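Local coordinates for microcin B17-processing protein McbC (Escherichia coli, PDB 6GRI) that serves in the McbBCD microcin synthetase as a nitroreductase-family oxidoreductase needed to process the inactive microcin B17 precursor into the active peptide, at the interface of chains A and B and the interface of chains A and C. Coordinates in Å, arbitrary orientation; residue numbers count along the deposited sequence, not the author numbering. Chains: chain A/B, Microcin B17-processing protein McbC; chain C, Microcin B17-processing protein McbD.

Contact 1: the interface of chains A and B. Residues chain A 211-213, 215-216, 218-219; chain B 120-121, 212-213, 215-216, 218-219.
Helix 204-228 of chain A crosses its own copy from chain B about a two-fold axis, backbone against backbone, and both helices keep regular helical backbone torsions through the crossing. A:Gly215 and B:Gly215 lie at the crossing. Having no side chain, each glycine lets the partner backbone pass close, A:Gly215 CA facing the carbonyl oxygen B:Met212 O. Beside it A:Ser216 turns its hydroxyl back to its own helix: OG sits in the crowded position between the backbone N and the carbonyl carbon (chi1 74°) and gives a hydrogen bond of 2.6 Å to A:Glu213 O, in the carbonyl plane and on a lone pair. The small residue's polar end is thus satisfied at home, and its methylene is what it presents to the partner, with A:Ser216 CB 3.7 Å from B:Gln219 CB. A:Tyr218 also takes the crowded chi1 (75°), which lays one ring face over A:Gly215 CA of its own helix and directs the ring across the interface. There its ring carbon CE2 meets B:Met212 CB at 3.9 Å, the two side chains crossing at about a right angle, while CE1 approaches B:Ser216 CB. The phenol is long and stiff enough to bring A:Tyr218 OH beside the backbone of B:Glu213, though 3.6 Å from B:Glu213 N is no hydrogen bond. A:Gln219 starts with CG anti to the backbone N and bends at chi2. This flexible chain lays its amide against B:Tyr120 CB, the amide and phenol planes 81° apart, with OE1 next to the ring carbon CD of B:Pro121. No polar atoms bond across this patch, so shape and apolar contact hold the helices here. The crossing joins two McbC subunits in the synthetase, and a homodimer paired through a long helix is typical of the nitroreductase family.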
ATOM      1  N   LEU A 211      15.481   5.161  -9.166  1.00 46.36           N
ATOM      2  CA  LEU A 211      16.218   3.956  -8.763  1.00 48.52           C
ATOM      3  C   LEU A 211      17.097   3.357  -9.893  1.00 51.21           C
ATOM      4  O   LEU A 211      18.181   2.859  -9.613  1.00 50.39           O
ATOM      5  CB  LEU A 211      15.266   2.895  -8.201  1.00 49.80           C
ATOM      6  CG  LEU A 211      14.951   2.905  -6.698  1.00 55.38           C
ATOM      7  CD1 LEU A 211      14.535   4.272  -6.148  1.00 55.60           C
ATOM      8  CD2 LEU A 211      13.882   1.852  -6.423  1.00 55.08           C
ATOM      9  N   MET A 212      16.634   3.411 -11.148  1.00 50.91           N
ATOM     10  CA  MET A 212      17.457   2.987 -12.293  1.00 56.59           C
ATOM     11  C   MET A 212      18.609   3.960 -12.563  1.00 59.09           C
ATOM     12  O   MET A 212      19.727   3.536 -12.856  1.00 58.64           O
ATOM     13  CB  MET A 212      16.610   2.832 -13.557  1.00 61.44           C
ATOM     14  CG  MET A 212      15.593   1.704 -13.493  1.00 61.13           C
ATOM     15  SD  MET A 212      14.648   1.565 -15.015  1.00 62.27           S
ATOM     16  CE  MET A 212      13.720   3.086 -15.038  1.00 62.24           C
ATOM     17  N   GLU A 213      18.340   5.262 -12.465  1.00 58.61           N
ATOM     18  CA  GLU A 213      19.397   6.265 -12.539  1.00 58.43           C
ATOM     19  C   GLU A 213      20.537   5.957 -11.555  1.00 55.40           C
ATOM     20  O   GLU A 213      21.721   6.074 -11.904  1.00 51.83           O
ATOM     21  CB  GLU A 213      18.832   7.660 -12.280  1.00 61.63           C
ATOM     22  CG  GLU A 213      19.859   8.782 -12.384  1.00 68.50           C
ATOM     23  CD  GLU A 213      19.243  10.155 -12.198  1.00 70.10           C
ATOM     24  OE1 GLU A 213      18.336  10.493 -12.991  1.00 66.06           O
ATOM     25  OE2 GLU A 213      19.665  10.880 -11.258  1.00 68.02           O
ATOM     26  N   GLY A 215      21.684   3.172 -10.498  1.00 52.49           N
ATOM     27  CA  GLY A 215      22.512   2.102 -11.006  1.00 51.69           C
ATOM     28  C   GLY A 215      23.413   2.545 -12.127  1.00 55.96           C
ATOM     29  O   GLY A 215      24.564   2.089 -12.199  1.00 58.22           O
ATOM     30  N   SER A 216      22.905   3.425 -13.003  1.00 55.91           N
ATOM     31  CA  SER A 216      23.742   4.031 -14.056  1.00 56.98           C
ATOM     32  C   SER A 216      24.936   4.727 -13.416  1.00 58.88           C
ATOM     33  O   SER A 216      26.059   4.643 -13.912  1.00 62.17           O
ATOM     34  CB  SER A 216      22.951   5.010 -14.945  1.00 57.28           C
ATOM     35  OG  SER A 216      22.661   6.244 -14.307  1.00 57.58           O
ATOM     36  N   TYR A 218      26.384   4.195 -10.170  1.00 62.40           N
ATOM     37  CA  TYR A 218      27.346   3.267  -9.553  1.00 62.38           C
ATOM     38  C   TYR A 218      28.074   2.409 -10.567  1.00 63.70           C
ATOM     39  O   TYR A 218      29.169   1.934 -10.274  1.00 66.43           O
ATOM     40  CB  TYR A 218      26.755   2.429  -8.386  1.00 63.65           C
ATOM     41  CG  TYR A 218      25.812   1.261  -8.675  1.00 64.44           C
ATOM     42  CD1 TYR A 218      26.168   0.215  -9.546  1.00 67.04           C
ATOM     43  CD2 TYR A 218      24.598   1.145  -7.988  1.00 61.09           C
ATOM     44  CE1 TYR A 218      25.320  -0.856  -9.768  1.00 67.15           C
ATOM     45  CE2 TYR A 218      23.743   0.070  -8.210  1.00 62.67           C
ATOM     46  CZ  TYR A 218      24.111  -0.926  -9.104  1.00 65.05           C
ATOM     47  OH  TYR A 218      23.287  -2.000  -9.351  1.00 72.21           O
ATOM     48  N   GLN A 219      27.477   2.205 -11.743  1.00 64.19           N
ATOM     49  CA  GLN A 219      28.129   1.439 -12.815  1.00 67.25           C
ATOM     50  C   GLN A 219      29.227   2.262 -13.474  1.00 70.92           C
ATOM     51  O   GLN A 219      30.318   1.736 -13.718  1.00 82.52           O
ATOM     52  CB  GLN A 219      27.109   0.943 -13.854  1.00 67.37           C
ATOM     53  CG  GLN A 219      27.659   0.116 -15.015  1.00 66.65           C
ATOM     54  CD  GLN A 219      28.339  -1.187 -14.610  1.00 66.43           C
ATOM     55  OE1 GLN A 219      28.237  -1.647 -13.472  1.00 63.04           O
ATOM     56  NE2 GLN A 219      29.046  -1.789 -15.563  1.00 65.45           N
TER
ATOM     57  N   TYR B 120      28.563  -6.114 -15.294  1.00 69.63           N
ATOM     58  CA  TYR B 120      27.899  -5.278 -14.303  1.00 68.91           C
ATOM     59  C   TYR B 120      27.608  -6.167 -13.097  1.00 66.77           C
ATOM     60  O   TYR B 120      27.470  -7.385 -13.248  1.00 70.01           O
ATOM     61  CB  TYR B 120      26.615  -4.654 -14.867  1.00 68.44           C
ATOM     62  CG  TYR B 120      25.572  -5.657 -15.343  1.00 69.81           C
ATOM     63  CD1 TYR B 120      25.685  -6.281 -16.586  1.00 70.70           C
ATOM     64  CD2 TYR B 120      24.465  -5.972 -14.553  1.00 66.82           C
ATOM     65  CE1 TYR B 120      24.734  -7.196 -17.026  1.00 69.02           C
ATOM     66  CE2 TYR B 120      23.513  -6.882 -14.983  1.00 65.71           C
ATOM     67  CZ  TYR B 120      23.654  -7.497 -16.218  1.00 66.60           C
ATOM     68  OH  TYR B 120      22.711  -8.401 -16.649  1.00 63.26           O
ATOM     69  N   PRO B 121      27.544  -5.579 -11.895  1.00 66.96           N
ATOM     70  CA  PRO B 121      27.282  -6.390 -10.712  1.00 66.85           C
ATOM     71  C   PRO B 121      25.790  -6.474 -10.362  1.00 65.32           C
ATOM     72  O   PRO B 121      24.978  -5.641 -10.807  1.00 67.78           O
ATOM     73  CB  PRO B 121      28.060  -5.652  -9.627  1.00 65.81           C
ATOM     74  CG  PRO B 121      27.993  -4.219 -10.045  1.00 66.05           C
ATOM     75  CD  PRO B 121      27.779  -4.170 -11.533  1.00 66.09           C
ATOM     76  N   MET B 212      17.814  -0.760  -9.732  1.00 50.91           N
ATOM     77  CA  MET B 212      19.152  -0.170  -9.897  1.00 56.59           C
ATOM     78  C   MET B 212      20.025  -0.988 -10.855  1.00 59.09           C
ATOM     79  O   MET B 212      20.747  -0.422 -11.677  1.00 58.64           O
ATOM     80  CB  MET B 212      19.864  -0.025  -8.551  1.00 61.44           C
ATOM     81  CG  MET B 212      19.217   0.975  -7.606  1.00 61.13           C
ATOM     82  SD  MET B 212      20.114   1.109  -6.056  1.00 62.27           S
ATOM     83  CE  MET B 212      19.881  -0.501  -5.329  1.00 62.24           C
ATOM     84  N   GLU B 213      19.962  -2.315 -10.751  1.00 58.61           N
ATOM     85  CA  GLU B 213      20.622  -3.185 -11.718  1.00 58.43           C
ATOM     86  C   GLU B 213      20.239  -2.819 -13.161  1.00 55.40           C
ATOM     87  O   GLU B 213      21.100  -2.779 -14.052  1.00 51.83           O
ATOM     88  CB  GLU B 213      20.292  -4.649 -11.435  1.00 61.63           C
ATOM     89  CG  GLU B 213      20.978  -5.640 -12.369  1.00 68.50           C
ATOM     90  CD  GLU B 213      20.686  -7.082 -12.005  1.00 70.10           C
ATOM     91  OE1 GLU B 213      21.010  -7.466 -10.858  1.00 66.06           O
ATOM     92  OE2 GLU B 213      20.130  -7.818 -12.863  1.00 68.02           O
ATOM     93  N   GLY B 215      19.517  -0.002 -14.475  1.00 52.49           N
ATOM     94  CA  GLY B 215      20.223   1.186 -14.898  1.00 51.69           C
ATOM     95  C   GLY B 215      21.674   0.925 -15.202  1.00 55.96           C
ATOM     96  O   GLY B 215      22.211   1.510 -16.154  1.00 58.22           O
ATOM     97  N   SER B 216      22.314   0.055 -14.406  1.00 55.91           N
ATOM     98  CA  SER B 216      23.693  -0.381 -14.697  1.00 56.98           C
ATOM     99  C   SER B 216      23.752  -0.981 -16.095  1.00 58.88           C
ATOM    100  O   SER B 216      24.692  -0.738 -16.850  1.00 62.17           O
ATOM    101  CB  SER B 216      24.227  -1.380 -13.652  1.00 57.28           C
ATOM    102  OG  SER B 216      23.670  -2.679 -13.776  1.00 57.58           O
ATOM    103  N   TYR B 218      21.487  -0.512 -18.847  1.00 62.40           N
ATOM    104  CA  TYR B 218      21.277   0.474 -19.919  1.00 62.38           C
ATOM    105  C   TYR B 218      22.408   1.475 -20.033  1.00 63.70           C
ATOM    106  O   TYR B 218      22.596   2.049 -21.103  1.00 66.43           O
ATOM    107  CB  TYR B 218      19.884   1.160 -19.883  1.00 63.65           C
ATOM    108  CG  TYR B 218      19.578   2.231 -18.837  1.00 64.44           C
ATOM    109  CD1 TYR B 218      20.392   3.367 -18.676  1.00 67.04           C
ATOM    110  CD2 TYR B 218      18.404   2.164 -18.077  1.00 61.09           C
ATOM    111  CE1 TYR B 218      20.081   4.350 -17.752  1.00 67.15           C
ATOM    112  CE2 TYR B 218      18.089   3.149 -17.147  1.00 62.67           C
ATOM    113  CZ  TYR B 218      18.935   4.238 -16.988  1.00 65.05           C
ATOM    114  OH  TYR B 218      18.656   5.228 -16.073  1.00 72.21           O
ATOM    115  N   GLN B 219      23.151   1.691 -18.945  1.00 64.19           N
ATOM    116  CA  GLN B 219      24.309   2.595 -18.970  1.00 67.25           C
ATOM    117  C   GLN B 219      25.484   1.948 -19.689  1.00 70.92           C
ATOM    118  O   GLN B 219      26.139   2.608 -20.503  1.00 82.52           O
ATOM    119  CB  GLN B 219      24.705   3.044 -17.554  1.00 67.37           C
ATOM    120  CG  GLN B 219      25.888   4.004 -17.442  1.00 66.65           C
ATOM    121  CD  GLN B 219      25.696   5.345 -18.142  1.00 66.43           C
ATOM    122  OE1 GLN B 219      24.593   5.712 -18.551  1.00 63.04           O
ATOM    123  NE2 GLN B 219      26.792   6.086 -18.282  1.00 65.45           N
TER

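Contact 2: the interface of chains A and C. Residues chain A 12-15, 17, 196; chain C 2-3, 5, 17.
In C:Asn3 the CG lies anti to the carbonyl carbon (chi1 -66°), and C:Tyr5 takes the same kind of rotamer (chi1 -52°), so amide and phenol both reach the turn of chain A formed by 3-10 helix 12-14 and the loop after it. Each side chain finds a backbone carbonyl there. The amide nitrogen C:Asn3 ND2 donates to A:Thr12 O at 2.8 Å; seen from the acceptor the approach is nearly in line with the C=O and in the carbonyl plane, but the bond is bent at the hydrogen (117°) and the oxygen lies out of the amide plane. The hydroxyl C:Tyr5 OH donates to A:Thr15 O, standing above that carbonyl's plane, while the oxygen lies at the edge of the phenol ring. A long aromatic side chain suits this place, since it carries a donor from strand 4-5 to the far end of the turn; the backbone oxygen C:Asn3 O lies 3.5 Å above one ring face of C:Tyr5, offset toward the rim. Apolar groups fill in around the amide. A:Pro17, a rigid ring at the start of helix 17-27, crosses C:Asn3 obliquely and sets CG 3.8 Å from C:Asn3 CB. A:Thr15 offers its CB and CG2 to the amide oxygen OD1. With CG2 in the crowded position, A:Thr12 points its methyl at C:Ala17, whose small side chain on strand 15-18 lets the two methyl carbons, CG2 and CB, meet at 3.8 Å. Behind the turn, A:Glu196 acts as a second shell, tying both threonine hydroxyls and so probably fixing the shape that McbD reads. The two hydroxyl donors would help to stabilise a charged carboxylate. Its oxygen OE1 takes A:Thr12 OG1 on the syn lone pair at 2.7 Å and A:Thr15 OG1 on the anti lone pair at 2.5 Å.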
ATOM      1  N   THR A  12       8.844  21.465  -4.501  1.00 47.70           N
ATOM      2  CA  THR A  12       7.705  21.139  -3.638  1.00 45.34           C
ATOM      3  C   THR A  12       6.374  21.796  -3.998  1.00 43.97           C
ATOM      4  O   THR A  12       5.344  21.383  -3.496  1.00 47.20           O
ATOM      5  CB  THR A  12       8.009  21.398  -2.150  1.00 47.46           C
ATOM      6  OG1 THR A  12       7.270  20.471  -1.349  1.00 51.88           O
ATOM      7  CG2 THR A  12       7.660  22.839  -1.714  1.00 50.88           C
ATOM      8  N   HIS A  13       6.395  22.807  -4.853  1.00 44.45           N
ATOM      9  CA  HIS A  13       5.179  23.409  -5.406  1.00 49.07           C
ATOM     10  C   HIS A  13       4.314  22.445  -6.258  1.00 49.06           C
ATOM     11  O   HIS A  13       3.117  22.655  -6.376  1.00 54.15           O
ATOM     12  CB  HIS A  13       5.591  24.649  -6.221  1.00 55.29           C
ATOM     13  CG  HIS A  13       4.452  25.434  -6.789  1.00 63.54           C
ATOM     14  ND1 HIS A  13       3.828  26.448  -6.094  1.00 69.59           N
ATOM     15  CD2 HIS A  13       3.840  25.369  -7.997  1.00 69.42           C
ATOM     16  CE1 HIS A  13       2.871  26.965  -6.846  1.00 75.02           C
ATOM     17  NE2 HIS A  13       2.854  26.328  -8.004  1.00 72.40           N
ATOM     18  N   TYR A  14       4.914  21.410  -6.850  1.00 49.97           N
ATOM     19  CA  TYR A  14       4.208  20.464  -7.729  1.00 50.82           C
ATOM     20  C   TYR A  14       4.010  19.084  -7.096  1.00 53.68           C
ATOM     21  O   TYR A  14       3.652  18.128  -7.787  1.00 63.06           O
ATOM     22  CB  TYR A  14       4.990  20.292  -9.038  1.00 50.45           C
ATOM     23  CG  TYR A  14       5.071  21.547  -9.863  1.00 52.79           C
ATOM     24  CD1 TYR A  14       4.099  21.829 -10.816  1.00 53.09           C
ATOM     25  CD2 TYR A  14       6.124  22.462  -9.699  1.00 51.87           C
ATOM     26  CE1 TYR A  14       4.163  22.978 -11.574  1.00 55.22           C
ATOM     27  CE2 TYR A  14       6.190  23.617 -10.459  1.00 51.98           C
ATOM     28  CZ  TYR A  14       5.204  23.870 -11.387  1.00 53.73           C
ATOM     29  OH  TYR A  14       5.237  25.002 -12.151  1.00 58.11           O
ATOM     30  N   THR A  15       4.238  18.968  -5.795  1.00 52.39           N
ATOM     31  CA  THR A  15       4.240  17.670  -5.146  1.00 51.41           C
ATOM     32  C   THR A  15       2.842  17.215  -4.817  1.00 50.21           C
ATOM     33  O   THR A  15       2.103  17.911  -4.128  1.00 57.08           O
ATOM     34  CB  THR A  15       5.045  17.714  -3.844  1.00 54.02           C
ATOM     35  OG1 THR A  15       6.402  18.023  -4.160  1.00 54.82           O
ATOM     36  CG2 THR A  15       4.970  16.364  -3.088  1.00 54.86           C
ATOM     37  N   PRO A  17       0.973  15.058  -2.443  1.00 45.66           N
ATOM     38  CA  PRO A  17       1.295  14.442  -1.159  1.00 46.14           C
ATOM     39  C   PRO A  17       0.749  13.012  -0.972  1.00 47.40           C
ATOM     40  O   PRO A  17       1.321  12.254  -0.192  1.00 52.00           O
ATOM     41  CB  PRO A  17       0.692  15.412  -0.151  1.00 46.87           C
ATOM     42  CG  PRO A  17      -0.417  16.075  -0.880  1.00 45.72           C
ATOM     43  CD  PRO A  17      -0.038  16.119  -2.319  1.00 43.37           C
ATOM     44  N   GLU A 196      10.928  14.021  -3.298  1.00 54.04           N
ATOM     45  CA  GLU A 196      10.099  15.047  -3.952  1.00 56.32           C
ATOM     46  C   GLU A 196      10.591  15.464  -5.347  1.00 56.49           C
ATOM     47  O   GLU A 196       9.777  15.764  -6.224  1.00 58.30           O
ATOM     48  CB  GLU A 196       9.926  16.270  -3.046  1.00 58.20           C
ATOM     49  CG  GLU A 196       9.115  15.965  -1.782  1.00 59.41           C
ATOM     50  CD  GLU A 196       8.335  17.159  -1.242  1.00 59.33           C
ATOM     51  OE1 GLU A 196       7.757  17.936  -2.031  1.00 49.49           O
ATOM     52  OE2 GLU A 196       8.288  17.313  -0.005  1.00 65.44           O
TER
ATOM     53  N   ILE C   2       3.561  18.483   3.308  1.00 62.97           N
ATOM     54  CA  ILE C   2       2.213  18.984   3.639  1.00 64.19           C
ATOM     55  C   ILE C   2       1.352  19.166   2.389  1.00 65.40           C
ATOM     56  O   ILE C   2       0.402  18.410   2.184  1.00 72.47           O
ATOM     57  CB  ILE C   2       2.245  20.248   4.519  1.00 65.37           C
ATOM     58  CG1 ILE C   2       2.872  19.883   5.867  1.00 68.28           C
ATOM     59  CG2 ILE C   2       0.838  20.806   4.721  1.00 65.21           C
ATOM     60  CD1 ILE C   2       3.367  21.058   6.659  1.00 71.48           C
ATOM     61  N   ASN C   3       1.680  20.170   1.578  1.00 64.60           N
ATOM     62  CA  ASN C   3       1.180  20.301   0.201  1.00 62.58           C
ATOM     63  C   ASN C   3      -0.346  20.338   0.071  1.00 63.02           C
ATOM     64  O   ASN C   3      -0.949  19.560  -0.700  1.00 64.86           O
ATOM     65  CB  ASN C   3       1.782  19.195  -0.677  1.00 63.54           C
ATOM     66  CG  ASN C   3       3.280  19.329  -0.835  1.00 61.72           C
ATOM     67  OD1 ASN C   3       4.039  18.425  -0.476  1.00 62.90           O
ATOM     68  ND2 ASN C   3       3.715  20.456  -1.383  1.00 59.09           N
ATOM     69  N   TYR C   5      -3.560  22.221  -1.221  1.00 61.93           N
ATOM     70  CA  TYR C   5      -3.943  23.071  -2.326  1.00 61.86           C
ATOM     71  C   TYR C   5      -5.424  23.365  -2.189  1.00 64.08           C
ATOM     72  O   TYR C   5      -6.188  22.513  -1.727  1.00 66.27           O
ATOM     73  CB  TYR C   5      -3.658  22.372  -3.654  1.00 62.42           C
ATOM     74  CG  TYR C   5      -2.241  21.849  -3.780  1.00 63.25           C
ATOM     75  CD1 TYR C   5      -1.135  22.700  -3.633  1.00 65.30           C
ATOM     76  CD2 TYR C   5      -1.996  20.496  -4.029  1.00 64.05           C
ATOM     77  CE1 TYR C   5       0.173  22.211  -3.744  1.00 65.88           C
ATOM     78  CE2 TYR C   5      -0.703  19.998  -4.148  1.00 64.12           C
ATOM     79  CZ  TYR C   5       0.379  20.847  -4.013  1.00 65.28           C
ATOM     80  OH  TYR C   5       1.650  20.325  -4.138  1.00 63.99           O
ATOM     81  N   ALA C  17       3.006  24.818   1.823  1.00 57.08           N
ATOM     82  CA  ALA C  17       4.020  23.782   1.678  1.00 56.15           C
ATOM     83  C   ALA C  17       5.123  23.953   2.710  1.00 56.48           C
ATOM     84  O   ALA C  17       5.565  25.059   2.984  1.00 56.27           O
ATOM     85  CB  ALA C  17       4.609  23.810   0.282  1.00 58.31           C
TER

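Contact 1 and contact 2 share no residue, and the centres of their C-alpha atoms lie about 29 Å apart. Chain A joins them: its helix 204-228 serves contact 1, while the N-terminal turn and the start of helix 17-27 serve contact 2. The nearest tie in sequence is A:Glu196, in the short helix 195-199 that precedes the dimer helix. One McbC chain can therefore bind its twin and McbD at the same time through separate surfaces. As the assembly holds two copies of each protein, the McbC pair probably forms a central part of it, with an McbD on each subunit.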